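Local atomic coordinates of GDP-6-deoxy-D-mannose reductase (Pseudomonas aeruginosa, PDB entry 6X3B), a protein that probably reduces GDP-4-dehydro-6-deoxy-D-mannose to GDP-D-rhamnose with NADPH, supplying a building block for lipopolysaccharide O-antigen synthesis. Residues D215-R220 with K254-I259; V132-L137 with Q284-G289. All blocks are in the same frame, centred on the assembly; numbering follows the deposited sequence.

Interaction 1 (D215-R220 with K254-I259)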
loop_
_atom_site.group_PDB
_atom_site.type_symbol
_atom_site.label_atom_id
_atom_site.label_comp_id
_atom_site.label_asym_id
_atom_site.label_seq_id
_atom_site.Cartn_x
_atom_site.Cartn_y
_atom_site.Cartn_z
ATOM N N ASP A 215 4.262 -29.434 -4.305
ATOM C CA ASP A 215 4.592 -29.105 -5.690
ATOM C C ASP A 215 6.003 -28.528 -5.728
ATOM O O ASP A 215 6.246 -27.432 -5.216
ATOM C CB ASP A 215 3.579 -28.125 -6.278
ATOM C CG ASP A 215 3.621 -28.084 -7.798
ATOM O OD1 ASP A 215 4.506 -28.729 -8.412
ATOM O OD2 ASP A 215 2.761 -27.405 -8.389
ATOM N N ILE A 216 6.935 -29.280 -6.313
ATOM C CA ILE A 216 8.315 -28.847 -6.496
ATOM C C ILE A 216 8.642 -28.593 -7.950
ATOM O O ILE A 216 9.792 -28.270 -8.272
ATOM C CB ILE A 216 9.311 -29.859 -5.899
ATOM C CG1 ILE A 216 9.243 -31.187 -6.664
ATOM C CG2 ILE A 216 9.071 -30.031 -4.405
ATOM C CD1 ILE A 216 10.349 -32.179 -6.290
ATOM N N ASP A 217 7.676 -28.742 -8.844
ATOM C CA ASP A 217 7.917 -28.468 -10.256
ATOM C C ASP A 217 7.541 -27.030 -10.597
ATOM O O ASP A 217 6.784 -26.742 -11.519
ATOM C CB ASP A 217 7.164 -29.484 -11.105
ATOM C CG ASP A 217 7.718 -30.895 -10.929
ATOM O OD1 ASP A 217 8.946 -31.077 -11.088
ATOM O OD2 ASP A 217 6.946 -31.812 -10.588
ATOM N N VAL A 218 8.074 -26.112 -9.791
ATOM C CA VAL A 218 7.967 -24.681 -10.014
ATOM C C VAL A 218 9.381 -24.117 -9.985
ATOM O O VAL A 218 10.306 -24.731 -9.449
ATOM C CB VAL A 218 7.075 -23.989 -8.959
ATOM C CG1 VAL A 218 5.691 -24.631 -8.941
ATOM C CG2 VAL A 218 7.704 -24.057 -7.579
ATOM N N SER A 219 9.554 -22.949 -10.588
ATOM C CA SER A 219 10.849 -22.280 -10.566
ATOM C C SER A 219 10.740 -20.972 -9.789
ATOM O O SER A 219 9.696 -20.316 -9.799
ATOM C CB SER A 219 11.347 -22.018 -11.993
ATOM O OG SER A 219 10.667 -20.911 -12.562
ATOM N N ARG A 220 11.828 -20.585 -9.114
ATOM C CA ARG A 220 11.846 -19.342 -8.366
ATOM C C ARG A 220 13.206 -18.672 -8.554
ATOM O O ARG A 220 14.171 -19.285 -9.007
ATOM C CB ARG A 220 11.554 -19.564 -6.869
ATOM C CG ARG A 220 10.133 -20.066 -6.549
ATOM C CD ARG A 220 9.096 -18.964 -6.775
ATOM N NE ARG A 220 7.744 -19.359 -6.356
ATOM C CZ ARG A 220 6.849 -19.922 -7.162
ATOM N NH1 ARG A 220 7.171 -20.189 -8.421
ATOM N NH2 ARG A 220 5.639 -20.242 -6.712
ATOM N N LYS A 254 14.577 -24.398 -10.836
ATOM C CA LYS A 254 13.539 -25.372 -10.521
ATOM C C LYS A 254 13.796 -26.007 -9.160
ATOM O O LYS A 254 14.902 -26.486 -8.883
ATOM C CB LYS A 254 13.480 -26.455 -11.590
ATOM C CG LYS A 254 13.092 -25.940 -12.957
ATOM C CD LYS A 254 13.178 -27.042 -13.995
ATOM C CE LYS A 254 13.684 -26.486 -15.310
ATOM N NZ LYS A 254 14.651 -27.420 -15.957
ATOM N N ILE A 255 12.767 -26.020 -8.309
ATOM C CA ILE A 255 12.911 -26.573 -6.963
ATOM C C ILE A 255 13.482 -27.986 -7.011
ATOM O O ILE A 255 14.362 -28.347 -6.217
ATOM C CB ILE A 255 11.559 -26.543 -6.226
ATOM C CG1 ILE A 255 11.007 -25.120 -6.148
ATOM C CG2 ILE A 255 11.694 -27.157 -4.846
ATOM C CD1 ILE A 255 12.060 -24.061 -5.894
ATOM N N ARG A 256 12.998 -28.803 -7.952
ATOM C CA ARG A 256 13.434 -30.194 -8.027
ATOM C C ARG A 256 14.924 -30.299 -8.334
ATOM O O ARG A 256 15.627 -31.148 -7.764
ATOM C CB ARG A 256 12.616 -30.938 -9.087
ATOM C CG ARG A 256 13.115 -32.343 -9.357
ATOM C CD ARG A 256 12.353 -32.981 -10.493
ATOM N NE ARG A 256 10.921 -33.023 -10.219
ATOM C CZ ARG A 256 10.325 -33.926 -9.444
ATOM N NH1 ARG A 256 11.034 -34.884 -8.862
ATOM N NH2 ARG A 256 9.011 -33.877 -9.258
ATOM N N GLU A 257 15.421 -29.452 -9.240
ATOM C CA GLU A 257 16.844 -29.454 -9.557
ATOM C C GLU A 257 17.682 -28.991 -8.373
ATOM O O GLU A 257 18.784 -29.503 -8.157
ATOM C CB GLU A 257 17.115 -28.585 -10.784
ATOM C CG GLU A 257 16.611 -29.222 -12.085
ATOM C CD GLU A 257 16.841 -28.350 -13.313
ATOM O OE1 GLU A 257 17.618 -27.376 -13.224
ATOM O OE2 GLU A 257 16.239 -28.647 -14.369
ATOM N N LEU A 258 17.185 -28.031 -7.588
ATOM C CA LEU A 258 17.900 -27.661 -6.368
ATOM C C LEU A 258 17.950 -28.823 -5.381
ATOM O O LEU A 258 18.994 -29.073 -4.766
ATOM C CB LEU A 258 17.254 -26.442 -5.720
ATOM C CG LEU A 258 17.321 -25.166 -6.545
ATOM C CD1 LEU A 258 16.679 -24.001 -5.813
ATOM C CD2 LEU A 258 18.780 -24.882 -6.817
ATOM N N ILE A 259 16.834 -29.544 -5.210
ATOM C CA ILE A 259 16.836 -30.699 -4.308
ATOM C C ILE A 259 17.828 -31.753 -4.783
ATOM O O ILE A 259 18.567 -32.342 -3.981
ATOM C CB ILE A 259 15.422 -31.290 -4.173
ATOM C CG1 ILE A 259 14.523 -30.361 -3.364
ATOM C CG2 ILE A 259 15.469 -32.664 -3.494
ATOM C CD1 ILE A 259 13.038 -30.746 -3.468
#
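Asp217 and Arg256 meet through a side-on salt bridge, with NE and NH2 of the arginine each facing one carboxylate oxygen. Arg256 NE donates to the syn lone pair of Asp217 OD1 at 2.9 Å, and Arg256 NH2 reaches Asp217 OD2 at 3.2 Å. Both oxygens lie close to the guanidinium plane, and the two flat groups are only 25° apart. Ile216 packs over one face of that guanidinium, its CD1 sitting 3.6 Å from Arg256 CZ. The bend at chi3 of Arg256 (-58°) turns the group back over this methyl.

Next to the ion pair the backbones join where strand 252-254 hands over to helix 255-266. Ile255 N gives a nearly straight bond to Val218 O at 3.0 Å, while the neighbouring bond from Arg256 N to Ile216 O is weak. One residue further along, Ser219 and Lys254 form an antiparallel non-hydrogen-bonded pair, where strands 219-224 and 252-254 meet. Among the apolar groups Ile255 CG2 packs on Ile216 CB at 3.8 Å, and Ile255 CG1 lies alongside Val218 CG2. Ile192 of helix 191-203 and Ile272 of strand 271-274 extend this apolar layer.

Within the loop, Asp215 OD1 accepts from Asp217 N in an Asx turn, and Asp217 is the centre of an inverse gamma turn; these turns probably help to set the backbone from which the Asp217 carboxylate reaches Arg256. Val218 O thus takes an N-H of the first helical turn, right after the N-cap residue Lys254, and the paired charges would be expected to favour an ionised Asp217.

Interaction 2 (V132-L137 with Q284-G289)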
loop_
_atom_site.group_PDB
_atom_site.type_symbol
_atom_site.label_atom_id
_atom_site.label_comp_id
_atom_site.label_asym_id
_atom_site.label_seq_id
_atom_site.Cartn_x
_atom_site.Cartn_y
_atom_site.Cartn_z
ATOM N N VAL A 132 2.005 -13.172 -11.585
ATOM C CA VAL A 132 2.588 -12.489 -12.733
ATOM C C VAL A 132 2.549 -13.448 -13.915
ATOM O O VAL A 132 2.934 -14.615 -13.786
ATOM C CB VAL A 132 4.025 -12.011 -12.451
ATOM C CG1 VAL A 132 4.652 -11.476 -13.714
ATOM C CG2 VAL A 132 4.029 -10.922 -11.381
ATOM N N ALA A 133 2.048 -12.971 -15.051
ATOM C CA ALA A 133 1.980 -13.816 -16.235
ATOM C C ALA A 133 3.383 -14.110 -16.746
ATOM O O ALA A 133 4.274 -13.260 -16.680
ATOM C CB ALA A 133 1.144 -13.146 -17.333
ATOM N N GLU A 134 3.580 -15.328 -17.255
ATOM C CA GLU A 134 4.897 -15.699 -17.764
ATOM C C GLU A 134 5.388 -14.723 -18.828
ATOM O O GLU A 134 6.596 -14.456 -18.920
ATOM C CB GLU A 134 4.863 -17.129 -18.295
ATOM C CG GLU A 134 4.531 -18.122 -17.204
ATOM C CD GLU A 134 4.789 -19.567 -17.590
ATOM O OE1 GLU A 134 5.173 -19.840 -18.750
ATOM O OE2 GLU A 134 4.607 -20.432 -16.711
ATOM N N ALA A 135 4.471 -14.144 -19.600
ATOM C CA ALA A 135 4.857 -13.178 -20.624
ATOM C C ALA A 135 5.377 -11.875 -20.035
ATOM O O ALA A 135 6.099 -11.143 -20.723
ATOM C CB ALA A 135 3.672 -12.897 -21.552
ATOM N N ALA A 136 5.042 -11.568 -18.782
ATOM C CA ALA A 136 5.569 -10.391 -18.109
ATOM C C ALA A 136 6.915 -10.635 -17.444
ATOM O O ALA A 136 7.476 -9.703 -16.869
ATOM C CB ALA A 136 4.577 -9.887 -17.053
ATOM N N LEU A 137 7.428 -11.863 -17.475
ATOM C CA LEU A 137 8.745 -12.125 -16.915
ATOM C C LEU A 137 9.823 -11.583 -17.852
ATOM O O LEU A 137 9.651 -11.590 -19.075
ATOM C CB LEU A 137 8.946 -13.624 -16.703
ATOM C CG LEU A 137 7.982 -14.330 -15.744
ATOM C CD1 LEU A 137 8.440 -15.752 -15.531
ATOM C CD2 LEU A 137 7.876 -13.606 -14.405
ATOM N N GLN A 284 1.601 -19.977 -9.058
ATOM C CA GLN A 284 2.629 -19.323 -9.861
ATOM C C GLN A 284 3.704 -20.351 -10.199
ATOM O O GLN A 284 4.469 -20.761 -9.321
ATOM C CB GLN A 284 3.211 -18.134 -9.103
ATOM C CG GLN A 284 4.250 -17.356 -9.882
ATOM C CD GLN A 284 3.637 -16.374 -10.840
ATOM O OE1 GLN A 284 2.530 -15.895 -10.628
ATOM N NE2 GLN A 284 4.352 -16.071 -11.911
ATOM N N ARG A 285 3.767 -20.759 -11.471
ATOM C CA ARG A 285 4.715 -21.796 -11.865
ATOM C C ARG A 285 6.142 -21.273 -11.987
ATOM O O ARG A 285 7.092 -22.024 -11.733
ATOM C CB ARG A 285 4.320 -22.424 -13.200
ATOM C CG ARG A 285 2.859 -22.806 -13.333
ATOM C CD ARG A 285 2.442 -23.762 -12.232
ATOM N NE ARG A 285 3.250 -24.980 -12.212
ATOM C CZ ARG A 285 3.180 -25.887 -11.243
ATOM N NH1 ARG A 285 2.335 -25.694 -10.240
ATOM N NH2 ARG A 285 3.939 -26.981 -11.274
ATOM N N ARG A 286 6.324 -20.025 -12.411
ATOM C CA ARG A 286 7.658 -19.513 -12.697
ATOM C C ARG A 286 7.797 -18.080 -12.208
ATOM O O ARG A 286 6.918 -17.250 -12.438
ATOM C CB ARG A 286 7.961 -19.558 -14.200
ATOM C CG ARG A 286 7.825 -20.940 -14.824
ATOM C CD ARG A 286 7.952 -20.841 -16.326
ATOM N NE ARG A 286 9.156 -20.114 -16.687
ATOM C CZ ARG A 286 9.461 -19.743 -17.922
ATOM N NH1 ARG A 286 8.643 -20.044 -18.923
ATOM N NH2 ARG A 286 10.584 -19.079 -18.154
ATOM N N VAL A 287 8.921 -17.786 -11.556
ATOM C CA VAL A 287 9.233 -16.434 -11.114
ATOM C C VAL A 287 10.672 -16.144 -11.495
ATOM O O VAL A 287 11.587 -16.887 -11.108
ATOM C CB VAL A 287 9.030 -16.226 -9.602
ATOM C CG1 VAL A 287 9.448 -14.782 -9.207
ATOM C CG2 VAL A 287 7.585 -16.498 -9.197
ATOM N N ARG A 288 10.862 -15.090 -12.280
ATOM C CA ARG A 288 12.180 -14.548 -12.593
ATOM C C ARG A 288 12.114 -13.042 -12.388
ATOM O O ARG A 288 11.225 -12.386 -12.931
ATOM C CB ARG A 288 12.572 -14.882 -14.038
ATOM C CG ARG A 288 14.053 -14.909 -14.311
ATOM C CD ARG A 288 14.325 -15.557 -15.664
ATOM N NE ARG A 288 13.954 -14.699 -16.789
ATOM C CZ ARG A 288 12.905 -14.904 -17.582
ATOM N NH1 ARG A 288 12.103 -15.945 -17.377
ATOM N NH2 ARG A 288 12.664 -14.070 -18.589
ATOM N N GLY A 289 13.033 -12.491 -11.600
ATOM C CA GLY A 289 13.056 -11.060 -11.376
ATOM C C GLY A 289 14.092 -10.386 -12.252
ATOM O O GLY A 289 15.063 -11.005 -12.666
HETATM O O HOH W 1 4.060 -19.081 -14.151
HETATM O O HOH W 2 6.351 -22.391 -19.156
#
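Gln284 reaches Val132 because CG stands opposite its own backbone N (chi1 -178°) and the chain then bends at chi2 (82°), laying the amide beside the Val132 backbone. There it makes a two-way pair: Val132 N donates to Gln284 OE1 at 2.9 Å, and Gln284 NE2 donates to Val132 O at 2.8 Å. The second bond arrives in the carbonyl plane, on a lone pair. Gln284 NE2 also gives an almost straight bond to Arg286 O at 2.9 Å, so three bonds fix the rotation of the amide.

Both segments are irregular connections of this NAD(P)-dependent epimerase/dehydratase family member, an extended short-chain dehydrogenase with a Rossmann-type sheet: 132-137 comes between strand 119-123 and helix 150-169, whereas the loop 284-289 follows strand 271-274 and precedes helix 292-298. Residues 134-136 make a short 3-10 turn, from which Glu134 extends across the Arg286 side chain. Its OE2 lies 3.4 Å from Arg286 CD, whereas OE1 makes a long salt bridge of 3.5 Å to Arg286 NH1, with the carboxylate and guanidinium planes 70° apart. Two waters reinforce this loose pairing, one linking OE2 to Arg286 N and the other linking OE1 to Arg286 NH1. Arg286 NH2 forms a salt bridge with Glu252, as Arg288 NH1 does in the one conformer described. Leu137 packs against both arginines, its CD1 3.8 Å from Arg286 O and its CD2 near the Arg288 backbone.

Overall arrangement
The centres of the two interactions lie about 14 Å apart, on the same side of the chain's centre. Along the chain, interaction 1 is nested inside the loop closed by interaction 2, in the order 132-137, 215-220, 254-259, 284-289. The two contacts touch directly: segment 284-289 runs beside 215-220, with Asp215 OD2 in a salt bridge to Arg285 NH1 and Ser219 N probably hydrogen-bonded to Arg285 O. Glu252, two residues before 254-259, links them through Ser219 and Arg286. Segment 284-289 thus bridges the start of strand 219-224 and the connection after strand 119-123, while interaction 1 joins strand 219-224 to helix 255-266. The side chains of Arg220 and Val287 each lie about 11 Å from NADPH.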